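Local coordinates for regulation of enolase protein 1 (Saccharomyces cerevisiae, PDB 3O12) that is of unknown molecular activity but functions in galactose metabolism through GAL83 and may control the level of the enolase ENO1, at residues A85-Q90 against V200-W205; Y184-M189 against W205-P210; Q90-S95 against N144-W149. All coordinates share one frame; numbering follows the deposited sequence.

Interaction 1 of 3, residues A85-Q90 against V200-W205; sequences AQVRVQ and VTFSEW. With SO4 (sulfate ion), chain B.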
loop_
_atom_site.group_PDB
_atom_site.type_symbol
_atom_site.label_atom_id
_atom_site.label_comp_id
_atom_site.label_asym_id
_atom_site.label_seq_id
_atom_site.Cartn_x
_atom_site.Cartn_y
_atom_site.Cartn_z
ATOM N N ALA A 85 -10.734 -1.343 4.263
ATOM C CA ALA A 85 -10.098 -2.363 3.445
ATOM C C ALA A 85 -9.046 -3.077 4.265
ATOM O O ALA A 85 -8.398 -2.474 5.136
ATOM C CB ALA A 85 -9.462 -1.729 2.199
ATOM N N GLN A 86 -8.850 -4.359 3.991
ATOM C CA GLN A 86 -7.855 -5.136 4.715
ATOM C C GLN A 86 -7.191 -6.118 3.752
ATOM O O GLN A 86 -7.837 -6.607 2.815
ATOM C CB GLN A 86 -8.563 -5.860 5.857
ATOM C CG GLN A 86 -7.726 -6.718 6.759
ATOM C CD GLN A 86 -8.556 -7.224 7.924
ATOM O OE1 GLN A 86 -9.171 -6.438 8.650
ATOM N NE2 GLN A 86 -8.593 -8.539 8.101
ATOM N N VAL A 87 -5.912 -6.415 3.966
ATOM C CA VAL A 87 -5.176 -7.332 3.096
ATOM C C VAL A 87 -3.994 -7.943 3.834
ATOM O O VAL A 87 -3.435 -7.328 4.752
ATOM C CB VAL A 87 -4.704 -6.613 1.793
ATOM C CG1 VAL A 87 -3.567 -5.617 2.083
ATOM C CG2 VAL A 87 -4.324 -7.605 0.695
ATOM N N ARG A 88 -3.635 -9.159 3.445
ATOM C CA ARG A 88 -2.440 -9.828 3.942
ATOM C C ARG A 88 -1.335 -9.675 2.904
ATOM O O ARG A 88 -1.574 -9.815 1.697
ATOM C CB ARG A 88 -2.735 -11.306 4.186
ATOM C CG ARG A 88 -1.613 -12.067 4.882
ATOM C CD ARG A 88 -2.004 -13.519 5.070
ATOM N NE ARG A 88 -0.998 -14.251 5.834
ATOM C CZ ARG A 88 -1.122 -15.533 6.162
ATOM N NH1 ARG A 88 -2.202 -16.210 5.794
ATOM N NH2 ARG A 88 -0.171 -16.135 6.862
ATOM N N VAL A 89 -0.126 -9.398 3.376
ATOM C CA VAL A 89 1.010 -9.084 2.508
ATOM C C VAL A 89 2.160 -10.010 2.861
ATOM O O VAL A 89 2.634 -10.015 3.996
ATOM C CB VAL A 89 1.489 -7.626 2.704
ATOM C CG1 VAL A 89 2.584 -7.279 1.700
ATOM C CG2 VAL A 89 0.331 -6.660 2.566
ATOM N N GLN A 90 2.590 -10.808 1.891
ATOM C CA GLN A 90 3.699 -11.733 2.089
ATOM C C GLN A 90 4.776 -11.469 1.046
ATOM O O GLN A 90 4.714 -11.974 -0.070
ATOM C CB GLN A 90 3.204 -13.180 2.023
ATOM C CG GLN A 90 2.253 -13.518 3.157
ATOM C CD GLN A 90 1.675 -14.909 3.050
ATOM O OE1 GLN A 90 2.029 -15.807 3.827
ATOM N NE2 GLN A 90 0.802 -15.111 2.076
ATOM N N VAL A 200 6.002 -10.732 -4.195
ATOM C CA VAL A 200 5.009 -10.484 -3.153
ATOM C C VAL A 200 3.693 -11.193 -3.466
ATOM O O VAL A 200 3.210 -11.148 -4.603
ATOM C CB VAL A 200 4.696 -8.973 -3.011
ATOM C CG1 VAL A 200 3.918 -8.717 -1.723
ATOM C CG2 VAL A 200 5.969 -8.145 -3.042
ATOM N N THR A 201 3.112 -11.840 -2.460
ATOM C CA THR A 201 1.761 -12.376 -2.571
ATOM C C THR A 201 0.786 -11.604 -1.687
ATOM O O THR A 201 1.047 -11.379 -0.504
ATOM C CB THR A 201 1.719 -13.869 -2.203
ATOM O OG1 THR A 201 2.486 -14.604 -3.165
ATOM C CG2 THR A 201 0.294 -14.387 -2.205
ATOM N N PHE A 202 -0.331 -11.197 -2.280
ATOM C CA PHE A 202 -1.407 -10.544 -1.558
ATOM C C PHE A 202 -2.600 -11.477 -1.472
ATOM O O PHE A 202 -2.934 -12.150 -2.445
ATOM C CB PHE A 202 -1.832 -9.263 -2.275
ATOM C CG PHE A 202 -0.730 -8.245 -2.417
ATOM C CD1 PHE A 202 -0.516 -7.282 -1.434
ATOM C CD2 PHE A 202 0.100 -8.253 -3.530
ATOM C CE1 PHE A 202 0.511 -6.345 -1.567
ATOM C CE2 PHE A 202 1.122 -7.316 -3.671
ATOM C CZ PHE A 202 1.332 -6.367 -2.689
ATOM N N SER A 203 -3.246 -11.512 -0.311
ATOM C CA SER A 203 -4.375 -12.409 -0.101
ATOM C C SER A 203 -5.267 -11.891 1.012
ATOM O O SER A 203 -4.997 -10.835 1.587
ATOM C CB SER A 203 -3.883 -13.823 0.226
ATOM O OG SER A 203 -3.185 -13.842 1.474
ATOM N N GLU A 204 -6.327 -12.620 1.331
ATOM C CA GLU A 204 -7.215 -12.241 2.437
ATOM C C GLU A 204 -7.723 -10.813 2.316
ATOM O O GLU A 204 -7.768 -10.060 3.285
ATOM C CB GLU A 204 -6.546 -12.497 3.794
ATOM C CG GLU A 204 -6.097 -13.956 3.919
ATOM C CD GLU A 204 -5.660 -14.351 5.310
ATOM O OE1 GLU A 204 -5.916 -13.597 6.272
ATOM O OE2 GLU A 204 -5.080 -15.451 5.418
ATOM N N TRP A 205 -8.129 -10.461 1.107
ATOM C CA TRP A 205 -8.707 -9.162 0.817
ATOM C C TRP A 205 -10.122 -9.018 1.339
ATOM O O TRP A 205 -10.946 -9.935 1.217
ATOM C CB TRP A 205 -8.767 -8.977 -0.703
ATOM C CG TRP A 205 -9.413 -7.691 -1.133
ATOM C CD1 TRP A 205 -10.638 -7.538 -1.715
ATOM C CD2 TRP A 205 -8.862 -6.379 -0.997
ATOM N NE1 TRP A 205 -10.878 -6.205 -1.964
ATOM C CE2 TRP A 205 -9.802 -5.476 -1.532
ATOM C CE3 TRP A 205 -7.660 -5.881 -0.474
ATOM C CZ2 TRP A 205 -9.580 -4.097 -1.566
ATOM C CZ3 TRP A 205 -7.445 -4.509 -0.510
ATOM C CH2 TRP A 205 -8.402 -3.642 -1.049
HETATM S S SO4 B . -1.231 -19.649 6.866
HETATM O O1 SO4 B . -0.959 -18.867 8.069
HETATM O O2 SO4 B . -1.359 -21.057 7.234
HETATM O O3 SO4 B . -2.475 -19.191 6.251
HETATM O O4 SO4 B . -0.133 -19.494 5.913
HETATM O O HOH W 1 -8.711 -10.360 5.918
HETATM O O HOH W 2 -0.633 -12.923 1.333
#

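Interaction 2 of 3, residues Y184-M189 against W205-P210; sequences YLVGPM and WSLTAP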
loop_
_atom_site.group_PDB
_atom_site.type_symbol
_atom_site.label_atom_id
_atom_site.label_comp_id
_atom_site.label_asym_id
_atom_site.label_seq_id
_atom_site.Cartn_x
_atom_site.Cartn_y
_atom_site.Cartn_z
ATOM N N TYR A 184 -12.831 6.119 -4.052
ATOM C CA TYR A 184 -11.402 5.908 -3.896
ATOM C C TYR A 184 -10.998 4.645 -4.630
ATOM O O TYR A 184 -11.849 3.827 -5.001
ATOM C CB TYR A 184 -11.017 5.766 -2.415
ATOM C CG TYR A 184 -11.358 6.966 -1.561
ATOM C CD1 TYR A 184 -10.463 8.018 -1.424
ATOM C CD2 TYR A 184 -12.581 7.046 -0.891
ATOM C CE1 TYR A 184 -10.772 9.127 -0.632
ATOM C CE2 TYR A 184 -12.900 8.152 -0.098
ATOM C CZ TYR A 184 -11.994 9.182 0.019
ATOM O OH TYR A 184 -12.291 10.272 0.809
ATOM N N LEU A 185 -9.699 4.485 -4.845
ATOM C CA LEU A 185 -9.138 3.205 -5.262
ATOM C C LEU A 185 -8.290 2.693 -4.117
ATOM O O LEU A 185 -7.519 3.444 -3.536
ATOM C CB LEU A 185 -8.281 3.375 -6.520
ATOM C CG LEU A 185 -9.068 3.831 -7.747
ATOM C CD1 LEU A 185 -8.150 4.365 -8.826
ATOM C CD2 LEU A 185 -9.895 2.664 -8.268
ATOM N N VAL A 186 -8.427 1.426 -3.769
ATOM C CA VAL A 186 -7.635 0.864 -2.684
ATOM C C VAL A 186 -7.206 -0.549 -3.039
ATOM O O VAL A 186 -7.951 -1.302 -3.675
ATOM C CB VAL A 186 -8.403 0.918 -1.319
ATOM C CG1 VAL A 186 -9.707 0.121 -1.366
ATOM C CG2 VAL A 186 -7.512 0.448 -0.160
ATOM N N GLY A 187 -5.999 -0.927 -2.648
ATOM C CA GLY A 187 -5.524 -2.252 -2.987
ATOM C C GLY A 187 -4.020 -2.423 -2.884
ATOM O O GLY A 187 -3.292 -1.495 -2.509
ATOM N N PRO A 188 -3.532 -3.624 -3.187
ATOM C CA PRO A 188 -2.110 -3.970 -3.161
ATOM C C PRO A 188 -1.211 -2.964 -3.873
ATOM O O PRO A 188 -1.529 -2.454 -4.947
ATOM C CB PRO A 188 -2.084 -5.320 -3.894
ATOM C CG PRO A 188 -3.384 -5.909 -3.526
ATOM C CD PRO A 188 -4.349 -4.758 -3.655
HETATM N N MSE A 189 -0.056 -2.709 -3.266
HETATM C CA MSE A 189 0.955 -1.874 -3.877
HETATM C C MSE A 189 2.319 -2.532 -3.674
HETATM O O MSE A 189 2.564 -3.151 -2.643
HETATM C CB MSE A 189 0.889 -0.490 -3.215
HETATM C CG MSE A 189 2.019 0.475 -3.482
HETATM SE SE MSE A 189 3.590 0.265 -2.340
HETATM C CE MSE A 189 2.859 0.261 -0.529
ATOM N N TRP A 205 -8.129 -10.461 1.107
ATOM C CA TRP A 205 -8.707 -9.162 0.817
ATOM C C TRP A 205 -10.122 -9.018 1.339
ATOM O O TRP A 205 -10.946 -9.935 1.217
ATOM C CB TRP A 205 -8.767 -8.977 -0.703
ATOM C CG TRP A 205 -9.413 -7.691 -1.133
ATOM C CD1 TRP A 205 -10.638 -7.538 -1.715
ATOM C CD2 TRP A 205 -8.862 -6.379 -0.997
ATOM N NE1 TRP A 205 -10.878 -6.205 -1.964
ATOM C CE2 TRP A 205 -9.802 -5.476 -1.532
ATOM C CE3 TRP A 205 -7.660 -5.881 -0.474
ATOM C CZ2 TRP A 205 -9.580 -4.097 -1.566
ATOM C CZ3 TRP A 205 -7.445 -4.509 -0.510
ATOM C CH2 TRP A 205 -8.402 -3.642 -1.049
ATOM N N SER A 206 -10.421 -7.845 1.877
ATOM C CA SER A 206 -11.782 -7.509 2.278
ATOM C C SER A 206 -12.007 -6.017 2.069
ATOM O O SER A 206 -11.153 -5.211 2.452
ATOM C CB SER A 206 -12.006 -7.873 3.749
ATOM O OG SER A 206 -13.363 -7.695 4.122
ATOM N N LEU A 207 -13.138 -5.646 1.486
ATOM C CA LEU A 207 -13.497 -4.250 1.291
ATOM C C LEU A 207 -14.962 -4.065 1.637
ATOM O O LEU A 207 -15.831 -4.736 1.057
ATOM C CB LEU A 207 -13.237 -3.820 -0.153
ATOM C CG LEU A 207 -13.747 -2.440 -0.567
ATOM C CD1 LEU A 207 -13.036 -1.357 0.225
ATOM C CD2 LEU A 207 -13.558 -2.213 -2.064
ATOM N N THR A 208 -15.243 -3.169 2.576
ATOM C CA THR A 208 -16.599 -2.967 3.077
ATOM C C THR A 208 -16.814 -1.513 3.473
ATOM O O THR A 208 -15.880 -0.713 3.443
ATOM C CB THR A 208 -16.864 -3.830 4.322
ATOM O OG1 THR A 208 -16.010 -3.407 5.391
ATOM C CG2 THR A 208 -16.611 -5.305 4.028
ATOM N N ALA A 209 -18.041 -1.157 3.838
ATOM C CA ALA A 209 -18.271 0.143 4.455
ATOM C C ALA A 209 -17.648 0.122 5.846
ATOM O O ALA A 209 -17.466 -0.939 6.432
ATOM C CB ALA A 209 -19.760 0.435 4.541
ATOM N N PRO A 210 -17.297 1.295 6.383
ATOM C CA PRO A 210 -16.734 1.310 7.741
ATOM C C PRO A 210 -17.772 0.881 8.783
ATOM O O PRO A 210 -18.973 0.988 8.529
ATOM C CB PRO A 210 -16.398 2.790 7.961
ATOM C CG PRO A 210 -16.332 3.400 6.591
ATOM C CD PRO A 210 -17.339 2.633 5.773
#

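Interaction 3 of 3, residues Q90-S95 against N144-W149; sequences QGSYES and NARDFW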
loop_
_atom_site.group_PDB
_atom_site.type_symbol
_atom_site.label_atom_id
_atom_site.label_comp_id
_atom_site.label_asym_id
_atom_site.label_seq_id
_atom_site.Cartn_x
_atom_site.Cartn_y
_atom_site.Cartn_z
ATOM N N GLN A 90 2.590 -10.808 1.891
ATOM C CA GLN A 90 3.699 -11.733 2.089
ATOM C C GLN A 90 4.776 -11.469 1.046
ATOM O O GLN A 90 4.714 -11.974 -0.070
ATOM C CB GLN A 90 3.204 -13.180 2.023
ATOM C CG GLN A 90 2.253 -13.518 3.157
ATOM C CD GLN A 90 1.675 -14.909 3.050
ATOM O OE1 GLN A 90 2.029 -15.807 3.827
ATOM N NE2 GLN A 90 0.802 -15.111 2.076
ATOM N N GLY A 91 5.765 -10.674 1.421
ATOM C CA GLY A 91 6.805 -10.269 0.497
ATOM C C GLY A 91 8.150 -10.862 0.845
ATOM O O GLY A 91 8.402 -11.242 1.991
ATOM N N SER A 92 9.015 -10.941 -0.160
ATOM C CA SER A 92 10.369 -11.445 0.015
ATOM C C SER A 92 11.387 -10.313 -0.118
ATOM O O SER A 92 12.107 -10.234 -1.113
ATOM C CB SER A 92 10.647 -12.521 -1.033
ATOM O OG SER A 92 9.670 -13.546 -0.986
ATOM N N TYR A 93 11.453 -9.442 0.884
ATOM C CA TYR A 93 12.285 -8.242 0.798
ATOM C C TYR A 93 13.764 -8.587 0.905
ATOM O O TYR A 93 14.144 -9.446 1.699
ATOM C CB TYR A 93 11.892 -7.234 1.878
ATOM C CG TYR A 93 10.396 -7.086 1.990
ATOM C CD1 TYR A 93 9.708 -6.165 1.208
ATOM C CD2 TYR A 93 9.666 -7.899 2.851
ATOM C CE1 TYR A 93 8.336 -6.050 1.296
ATOM C CE2 TYR A 93 8.297 -7.785 2.948
ATOM C CZ TYR A 93 7.640 -6.861 2.170
ATOM O OH TYR A 93 6.276 -6.760 2.261
ATOM N N GLU A 94 14.589 -7.907 0.111
ATOM C CA GLU A 94 16.016 -8.221 0.051
ATOM C C GLU A 94 16.924 -7.032 -0.278
ATOM O O GLU A 94 18.144 -7.143 -0.154
ATOM C CB GLU A 94 16.267 -9.348 -0.954
ATOM C CG GLU A 94 15.693 -10.692 -0.543
ATOM C CD GLU A 94 15.609 -11.669 -1.699
ATOM O OE1 GLU A 94 16.092 -11.332 -2.802
ATOM O OE2 GLU A 94 15.056 -12.772 -1.507
ATOM N N SER A 95 16.349 -5.904 -0.689
ATOM C CA SER A 95 17.166 -4.769 -1.126
ATOM C C SER A 95 16.648 -3.407 -0.674
ATOM O O SER A 95 15.448 -3.220 -0.453
ATOM C CB SER A 95 17.307 -4.773 -2.652
ATOM O OG SER A 95 17.772 -6.025 -3.125
ATOM N N ASN A 144 6.873 -9.625 11.997
ATOM C CA ASN A 144 7.482 -10.382 10.911
ATOM C C ASN A 144 7.247 -9.636 9.611
ATOM O O ASN A 144 6.120 -9.561 9.129
ATOM C CB ASN A 144 6.887 -11.788 10.830
ATOM C CG ASN A 144 7.470 -12.611 9.690
ATOM O OD1 ASN A 144 8.415 -12.188 9.011
ATOM N ND2 ASN A 144 6.907 -13.799 9.473
ATOM N N ALA A 145 8.309 -9.067 9.054
ATOM C CA ALA A 145 8.169 -8.260 7.846
ATOM C C ALA A 145 7.614 -9.077 6.677
ATOM O O ALA A 145 6.966 -8.527 5.788
ATOM C CB ALA A 145 9.497 -7.618 7.476
ATOM N N ARG A 146 7.853 -10.387 6.683
ATOM C CA ARG A 146 7.469 -11.230 5.552
ATOM C C ARG A 146 6.017 -11.714 5.595
ATOM O O ARG A 146 5.563 -12.404 4.681
ATOM C CB ARG A 146 8.437 -12.406 5.397
ATOM C CG ARG A 146 9.830 -11.972 4.962
ATOM C CD ARG A 146 10.849 -13.091 5.115
ATOM N NE ARG A 146 10.615 -14.188 4.180
ATOM C CZ ARG A 146 11.129 -14.245 2.955
ATOM N NH1 ARG A 146 10.865 -15.284 2.173
ATOM N NH2 ARG A 146 11.905 -13.264 2.510
ATOM N N ASP A 147 5.290 -11.342 6.644
ATOM C CA ASP A 147 3.890 -11.749 6.759
ATOM C C ASP A 147 3.160 -10.820 7.714
ATOM O O ASP A 147 3.314 -10.915 8.933
ATOM C CB ASP A 147 3.811 -13.190 7.258
ATOM C CG ASP A 147 2.417 -13.783 7.158
ATOM O OD1 ASP A 147 1.487 -13.103 6.680
ATOM O OD2 ASP A 147 2.252 -14.961 7.556
ATOM N N PHE A 148 2.383 -9.893 7.161
ATOM C CA PHE A 148 1.637 -8.966 7.996
ATOM C C PHE A 148 0.329 -8.598 7.313
ATOM O O PHE A 148 0.141 -8.874 6.122
ATOM C CB PHE A 148 2.456 -7.694 8.297
ATOM C CG PHE A 148 2.758 -6.853 7.080
ATOM C CD1 PHE A 148 1.917 -5.801 6.711
ATOM C CD2 PHE A 148 3.875 -7.110 6.295
ATOM C CE1 PHE A 148 2.189 -5.019 5.586
ATOM C CE2 PHE A 148 4.142 -6.332 5.157
ATOM C CZ PHE A 148 3.296 -5.289 4.809
ATOM N N TRP A 149 -0.574 -7.997 8.081
ATOM C CA TRP A 149 -1.836 -7.488 7.559
ATOM C C TRP A 149 -1.892 -5.979 7.724
ATOM O O TRP A 149 -1.320 -5.408 8.668
ATOM C CB TRP A 149 -3.039 -8.082 8.306
ATOM C CG TRP A 149 -3.320 -9.545 8.049
ATOM C CD1 TRP A 149 -4.264 -10.058 7.210
ATOM C CD2 TRP A 149 -2.673 -10.666 8.664
ATOM N NE1 TRP A 149 -4.239 -11.432 7.256
ATOM C CE2 TRP A 149 -3.269 -11.832 8.138
ATOM C CE3 TRP A 149 -1.641 -10.796 9.597
ATOM C CZ2 TRP A 149 -2.871 -13.118 8.526
ATOM C CZ3 TRP A 149 -1.240 -12.077 9.981
ATOM C CH2 TRP A 149 -1.857 -13.219 9.442
HETATM O O HOH W 3 5.357 -15.539 4.416
HETATM O O HOH W 4 5.337 -9.194 3.767
HETATM O O HOH W 5 6.756 -14.191 2.570
#

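Interaction 1 of 3, residues A85-Q90 against V200-W205
R88 and S203 face each other as a hydrogen-bonded antiparallel pair, with R88 N giving to S203 O at 2.8 Å and S203 N returning the bond to R88 O. Q90 and T201 repeat the pattern, and V89 lies opposite F202 in the non-hydrogen-bonded pair between. Apolar contacts fill the face carrying V89 and F202: V89 CG1 comes to 4.0 Å from F202 CE1, the two side chains side by side, while V87 CB approaches the edge of the W205 ring at CE3, 3.8 Å away. These strands, 83-91 and 199-208, are neighbours within one sheet of a two-sheet antiparallel β sandwich. At E204, whose backbone turns into a left-handed conformation, the strand 199-208 takes in an extra residue before S206 pairs with Q86, as in a β bulge. Charge occupies the other face. The fully extended R88 passes E204, and its NH1 meets E204 OE2 at 3.0 Å from above the carboxylate plane in a bent salt bridge. NH1 and NH2 also grip two oxygens of a sulfate, probably from crystallisation, and NH2 pairs with D147; E204 OE1 turns to K167. One water links Q90 NE2, T201 O and S203 OG.

Interaction 2 of 3, residues Y184-M189 against W205-P210
V186 and W205 meet obliquely, the valine methyl CG1 lying in the plane of the indole at its edge, 4.0 Å from CH2. W205 has its CG anti to the backbone N (chi1 177°), which carries the six-membered ring across the gap to the strand 185-191. There CH2 comes within 3.5 Å of V186 O and 3.7 Å of G187 CA, both reached obliquely to the ring. The ring end thus lies on the V186-G187 backbone; the backbone angles of G187 are themselves ones that call for glycine. Further along, P188 CD lies 4.4 Å from W205 CZ3, a looser touch. L207 adds a second branch from the same side as W205, its CD1 meeting V186 CG1 at 4.0 Å; with CG1 set between the backbone N and the carbonyl carbon (chi1 61°), it is this one valine methyl that serves both partners. The two strands run nearly antiparallel, but their axes are 9.2 Å apart, the spacing of facing layers; the contact joins the two sheets of the β sandwich through its interior, where V77 and A85 also pack around these side chains. The indole N-H is turned to T28 O. Within the contact itself, carbon meets carbon or a carbonyl oxygen and no polar bond is made, which implies that the layers are matched here by shape and burial and not by directional bonding.

Interaction 3 of 3, residues Q90-S95 against N144-W149
A bend at chi3 (68°) brings the R146 guanidinium back over G91 and S92, so that G91 O lies above one of its faces, near the rim, and NH2 approaches S92 CA at 3.4 Å. The aliphatic part follows the same course, with R146 CG 3.4 Å from G91 O. On the buried side of the turn, F148 holds its CG between the backbone N and the carbonyl carbon (chi1 65°), which presents the ring edge to Y93: CE2 stands 3.6 Å from Y93 OH, and the two side chains cross at about a right angle. Y93 also reaches the turn backbone, its CE2 lying 3.2 Å from A145 O, obliquely to the ring. The turn is a type I β turn from N144 to D147, leading into the strand 148-155, and it is reinforced by an Asx turn in which N144 OD1 accepts from R146 N at 3.0 Å, the donor standing well above the amide plane. It packs against the last part of the neighbouring strand 83-91 and the chain beyond it. Direct polar bonds between the segments are absent, but one water makes a three-way link: it accepts from G91 N (2.8 Å) and from Y93 OH (3.0 Å), and donates to A145 O (2.7 Å). This water lies in the plane of the Y93 ring, at its edge. Toward the sheet, Q90 CA directs a C-H at R146 O, and the side chains of Q90 and D147 run side by side in the same direction, amide and carboxylate inclined to each other; the D147 carboxylate has its salt-bridge partner in R88. Unlike G91 N, which the water satisfies, Y93 N is buried by the contact and has no hydrogen-bonding partner in the model.

In the fold
Interactions 1 and 3 both use the strand 83-91 and share Q90, whereas interactions 1 and 2 share W205 on the strand 199-208. Interaction 1 is pairing within a sheet, partly buried, combining backbone bonds with an apolar inner face and a charged outer one. Interaction 2 is the buried member, joining that sheet to the facing one by apolar packing; F202 and A85 of interaction 1 extend it onto P188 and V186. Interaction 3 lies nearer the surface, about 20 Å between centres from interaction 2, and relies on a bridging water and an exposed arginine. The R88–D147 salt bridge ties interaction 3 to the charged face of interaction 1.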